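Local coordinates for 39 kDa initiator binding protein (Trichomonas vaginalis, PDB 1Q87) that is the C-domain of a protein that binds the initiator (Inr) element of core promoters and probably helps recruit the transcription machinery, at residues L158-I169 with W193-I202. Residues are numbered along the deposited sequence; the frame is centred on the assembly and turned at random.
Sequences LILKTPTGIRKI and WDKYFEMKPI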
loop_
_atom_site.group_PDB
_atom_site.type_symbol
_atom_site.label_atom_id
_atom_site.label_comp_id
_atom_site.label_asym_id
_atom_site.label_seq_id
_atom_site.Cartn_x
_atom_site.Cartn_y
_atom_site.Cartn_z
ATOM N N LEU A 158 -1.064 -7.124 -1.201
ATOM C CA LEU A 158 0.204 -7.419 -0.548
ATOM C C LEU A 158 0.350 -8.948 -0.470
ATOM O O LEU A 158 -0.508 -9.651 0.064
ATOM C CB LEU A 158 0.248 -6.817 0.871
ATOM C CG LEU A 158 1.422 -7.276 1.763
ATOM C CD1 LEU A 158 2.721 -6.696 1.200
ATOM C CD2 LEU A 158 1.205 -6.857 3.259
ATOM N N ILE A 159 1.434 -9.471 -1.013
ATOM C CA ILE A 159 1.647 -10.910 -0.956
ATOM C C ILE A 159 2.601 -11.150 0.208
ATOM O O ILE A 159 3.568 -10.414 0.332
ATOM C CB ILE A 159 2.292 -11.427 -2.258
ATOM C CG1 ILE A 159 1.376 -11.161 -3.447
ATOM C CG2 ILE A 159 2.577 -12.921 -2.144
ATOM C CD1 ILE A 159 2.046 -11.525 -4.775
ATOM N N LEU A 160 2.312 -12.158 1.047
ATOM C CA LEU A 160 3.122 -12.527 2.234
ATOM C C LEU A 160 3.591 -13.973 2.236
ATOM O O LEU A 160 2.764 -14.905 2.243
ATOM C CB LEU A 160 2.323 -12.328 3.510
ATOM C CG LEU A 160 2.413 -10.924 4.071
ATOM C CD1 LEU A 160 1.466 -10.764 5.263
ATOM C CD2 LEU A 160 3.872 -10.683 4.460
ATOM N N LYS A 161 4.909 -14.149 2.274
ATOM C CA LYS A 161 5.528 -15.476 2.264
ATOM C C LYS A 161 5.955 -15.928 3.652
ATOM O O LYS A 161 7.051 -15.613 4.094
ATOM C CB LYS A 161 6.739 -15.486 1.326
ATOM C CG LYS A 161 7.295 -16.870 1.052
ATOM C CD LYS A 161 7.456 -17.090 -0.441
ATOM C CE LYS A 161 7.872 -18.515 -0.763
ATOM N NZ LYS A 161 7.607 -18.857 -2.194
ATOM N N THR A 162 5.081 -16.678 4.323
ATOM C CA THR A 162 5.336 -17.175 5.674
ATOM C C THR A 162 5.558 -18.689 5.701
ATOM O O THR A 162 5.431 -19.367 4.670
ATOM C CB THR A 162 4.146 -16.860 6.613
ATOM O OG1 THR A 162 3.089 -17.807 6.400
ATOM C CG2 THR A 162 3.618 -15.465 6.340
ATOM N N PRO A 163 5.907 -19.239 6.886
ATOM C CA PRO A 163 6.139 -20.682 7.043
ATOM C C PRO A 163 4.989 -21.498 6.451
ATOM O O PRO A 163 5.190 -22.357 5.581
ATOM C CB PRO A 163 6.239 -20.836 8.552
ATOM C CG PRO A 163 6.981 -19.590 8.937
ATOM C CD PRO A 163 6.266 -18.525 8.130
ATOM N N THR A 164 3.784 -21.196 6.927
ATOM C CA THR A 164 2.563 -21.863 6.484
ATOM C C THR A 164 2.214 -21.554 5.019
ATOM O O THR A 164 1.123 -21.903 4.539
ATOM C CB THR A 164 1.384 -21.434 7.348
ATOM O OG1 THR A 164 0.771 -20.276 6.769
ATOM C CG2 THR A 164 1.866 -21.090 8.754
ATOM N N GLY A 165 3.130 -20.886 4.322
ATOM C CA GLY A 165 2.896 -20.560 2.928
ATOM C C GLY A 165 2.524 -19.115 2.628
ATOM O O GLY A 165 2.678 -18.230 3.464
ATOM N N ILE A 166 2.021 -18.908 1.411
ATOM C CA ILE A 166 1.609 -17.619 0.888
ATOM C C ILE A 166 0.226 -17.131 1.326
ATOM O O ILE A 166 -0.754 -17.890 1.349
ATOM C CB ILE A 166 1.657 -17.657 -0.639
ATOM C CG1 ILE A 166 3.105 -17.775 -1.077
ATOM C CG2 ILE A 166 1.017 -16.408 -1.240
ATOM C CD1 ILE A 166 3.994 -16.720 -0.484
ATOM N N ARG A 167 0.157 -15.845 1.667
ATOM C CA ARG A 167 -1.098 -15.230 2.072
ATOM C C ARG A 167 -1.317 -13.925 1.303
ATOM O O ARG A 167 -0.354 -13.252 0.952
ATOM C CB ARG A 167 -1.066 -14.945 3.566
ATOM C CG ARG A 167 -2.405 -14.603 4.161
ATOM C CD ARG A 167 -2.232 -14.028 5.552
ATOM N NE ARG A 167 -1.115 -14.650 6.260
ATOM C CZ ARG A 167 -0.567 -14.143 7.364
ATOM N NH1 ARG A 167 -1.032 -13.006 7.878
ATOM N NH2 ARG A 167 0.448 -14.769 7.957
ATOM N N LYS A 168 -2.576 -13.573 1.046
ATOM C CA LYS A 168 -2.866 -12.345 0.341
ATOM C C LYS A 168 -3.855 -11.425 1.057
ATOM O O LYS A 168 -4.834 -11.893 1.621
ATOM C CB LYS A 168 -3.380 -12.655 -1.054
ATOM C CG LYS A 168 -2.264 -13.114 -2.009
ATOM C CD LYS A 168 -2.796 -13.342 -3.411
ATOM C CE LYS A 168 -1.767 -14.038 -4.298
ATOM N NZ LYS A 168 -2.361 -14.410 -5.611
ATOM N N ILE A 169 -3.598 -10.116 1.050
ATOM C CA ILE A 169 -4.510 -9.168 1.702
ATOM C C ILE A 169 -4.560 -7.870 0.886
ATOM O O ILE A 169 -3.524 -7.324 0.502
ATOM C CB ILE A 169 -4.069 -8.934 3.157
ATOM C CG1 ILE A 169 -5.023 -7.973 3.828
ATOM C CG2 ILE A 169 -2.615 -8.577 3.216
ATOM C CD1 ILE A 169 -6.463 -8.500 3.877
ATOM N N TRP A 193 -4.138 -2.005 9.160
ATOM C CA TRP A 193 -3.108 -3.017 9.018
ATOM C C TRP A 193 -2.806 -3.664 10.368
ATOM O O TRP A 193 -2.678 -4.883 10.446
ATOM C CB TRP A 193 -1.807 -2.433 8.457
ATOM C CG TRP A 193 -1.843 -2.126 6.993
ATOM C CD1 TRP A 193 -1.831 -0.891 6.424
ATOM C CD2 TRP A 193 -1.808 -3.070 5.905
ATOM N NE1 TRP A 193 -1.775 -1.000 5.066
ATOM C CE2 TRP A 193 -1.762 -2.319 4.713
ATOM C CE3 TRP A 193 -1.810 -4.471 5.825
ATOM C CZ2 TRP A 193 -1.719 -2.923 3.440
ATOM C CZ3 TRP A 193 -1.769 -5.073 4.565
ATOM C CH2 TRP A 193 -1.723 -4.296 3.388
ATOM N N ASP A 194 -2.678 -2.843 11.415
ATOM C CA ASP A 194 -2.364 -3.301 12.781
ATOM C C ASP A 194 -3.351 -4.370 13.273
ATOM O O ASP A 194 -2.957 -5.411 13.814
ATOM C CB ASP A 194 -2.381 -2.106 13.738
ATOM C CG ASP A 194 -1.547 -0.919 13.222
ATOM O OD1 ASP A 194 -0.313 -0.884 13.486
ATOM O OD2 ASP A 194 -2.132 -0.024 12.542
ATOM N N LYS A 195 -4.631 -4.092 13.078
ATOM C CA LYS A 195 -5.721 -4.993 13.432
ATOM C C LYS A 195 -5.579 -6.321 12.675
ATOM O O LYS A 195 -5.692 -7.415 13.256
ATOM C CB LYS A 195 -7.059 -4.347 13.032
ATOM C CG LYS A 195 -8.224 -4.611 13.958
ATOM C CD LYS A 195 -8.579 -6.088 14.052
ATOM C CE LYS A 195 -9.653 -6.335 15.118
ATOM N NZ LYS A 195 -10.918 -5.578 14.844
ATOM N N TYR A 196 -5.353 -6.213 11.367
ATOM C CA TYR A 196 -5.230 -7.377 10.520
ATOM C C TYR A 196 -4.068 -8.255 10.910
ATOM O O TYR A 196 -4.197 -9.480 10.903
ATOM C CB TYR A 196 -5.104 -6.972 9.053
ATOM C CG TYR A 196 -4.736 -8.141 8.180
ATOM C CD1 TYR A 196 -3.397 -8.434 7.923
ATOM C CD2 TYR A 196 -5.714 -9.000 7.667
ATOM C CE1 TYR A 196 -3.032 -9.551 7.179
ATOM C CE2 TYR A 196 -5.359 -10.137 6.917
ATOM C CZ TYR A 196 -4.011 -10.400 6.683
ATOM O OH TYR A 196 -3.615 -11.517 5.983
ATOM N N PHE A 197 -2.929 -7.656 11.236
ATOM C CA PHE A 197 -1.782 -8.465 11.635
ATOM C C PHE A 197 -1.912 -8.933 13.077
ATOM O O PHE A 197 -1.075 -9.695 13.580
ATOM C CB PHE A 197 -0.486 -7.692 11.457
ATOM C CG PHE A 197 0.081 -7.794 10.080
ATOM C CD1 PHE A 197 0.809 -8.913 9.704
ATOM C CD2 PHE A 197 -0.131 -6.789 9.158
ATOM C CE1 PHE A 197 1.319 -9.031 8.436
ATOM C CE2 PHE A 197 0.371 -6.892 7.884
ATOM C CZ PHE A 197 1.102 -8.021 7.518
ATOM N N GLU A 198 -2.964 -8.457 13.737
ATOM C CA GLU A 198 -3.247 -8.837 15.110
ATOM C C GLU A 198 -4.026 -10.140 14.975
ATOM O O GLU A 198 -3.670 -11.170 15.555
ATOM C CB GLU A 198 -4.118 -7.774 15.774
ATOM C CG GLU A 198 -4.341 -7.972 17.267
ATOM C CD GLU A 198 -5.535 -7.169 17.784
ATOM O OE1 GLU A 198 -6.686 -7.530 17.446
ATOM O OE2 GLU A 198 -5.326 -6.175 18.517
ATOM N N MET A 199 -5.074 -10.074 14.165
ATOM C CA MET A 199 -5.946 -11.204 13.893
ATOM C C MET A 199 -5.271 -12.353 13.162
ATOM O O MET A 199 -5.740 -13.474 13.244
ATOM C CB MET A 199 -7.116 -10.755 13.030
ATOM C CG MET A 199 -7.911 -9.633 13.592
ATOM S SD MET A 199 -9.420 -10.281 14.248
ATOM C CE MET A 199 -10.434 -10.291 12.770
ATOM N N LYS A 200 -4.199 -12.077 12.430
ATOM C CA LYS A 200 -3.531 -13.105 11.645
ATOM C C LYS A 200 -2.062 -12.795 11.630
ATOM O O LYS A 200 -1.541 -12.310 10.636
ATOM C CB LYS A 200 -4.042 -13.076 10.199
ATOM C CG LYS A 200 -5.531 -12.793 10.044
ATOM C CD LYS A 200 -6.337 -14.041 9.724
ATOM C CE LYS A 200 -7.831 -13.723 9.677
ATOM N NZ LYS A 200 -8.670 -14.822 9.104
ATOM N N PRO A 201 -1.360 -13.071 12.729
ATOM C CA PRO A 201 0.071 -12.767 12.738
ATOM C C PRO A 201 0.848 -13.651 11.790
ATOM O O PRO A 201 0.292 -14.516 11.142
ATOM C CB PRO A 201 0.470 -12.998 14.196
ATOM C CG PRO A 201 -0.828 -12.813 14.945
ATOM C CD PRO A 201 -1.810 -13.517 14.054
ATOM N N ILE A 202 2.149 -13.431 11.754
ATOM C CA ILE A 202 3.047 -14.178 10.914
ATOM C C ILE A 202 3.491 -15.458 11.625
ATOM O O ILE A 202 4.526 -15.483 12.314
ATOM C CB ILE A 202 4.270 -13.331 10.607
ATOM C CG1 ILE A 202 3.830 -12.010 9.979
ATOM C CG2 ILE A 202 5.227 -14.102 9.702
ATOM C CD1 ILE A 202 3.130 -12.171 8.673
#
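I169 lies against the Y196 ring, its CG1 3.9 Å from the centroid and 15° off the normal, which is CH-pi geometry over a face. Its chi1 of -179° sends CG1 over that face, while CG2, set between the backbone N and the carbonyl carbon, meets the edge of W193, 3.8 Å from CZ3. The same CZ3 atom takes L158 CD2 at 3.7 Å, so neighbouring strands share one indole corner. Further along the hairpin L160 CD1 reaches F197 CZ at 3.6 Å, and T162 CG2 touches I202 CG2.

Polar contact comes from R167, whose chain bends at chi3 (-35°). NH1 donates to K200 O at 2.9 Å and NH2 to P201 O at 3.2 Å; both bonds are weak, but together they orient the guanidinium toward these carbonyls. L160 CD1 lies above one guanidinium face, offset toward its rim.

In the second shell, Y190 meets Y196 edge-to-face, W128 packs on F197, and L118 of helix 111-123 touches W193. Paired backbone bonds of L158 with I169 and L160 with R167 hold the hairpin; a type I turn, T162 to G165, closes it, G165 O accepting from T162 N and OG1. Helix 193-199 and the residues after it cover one face of the 157-171 hairpin, part of the C-domain's five-stranded antiparallel sheet.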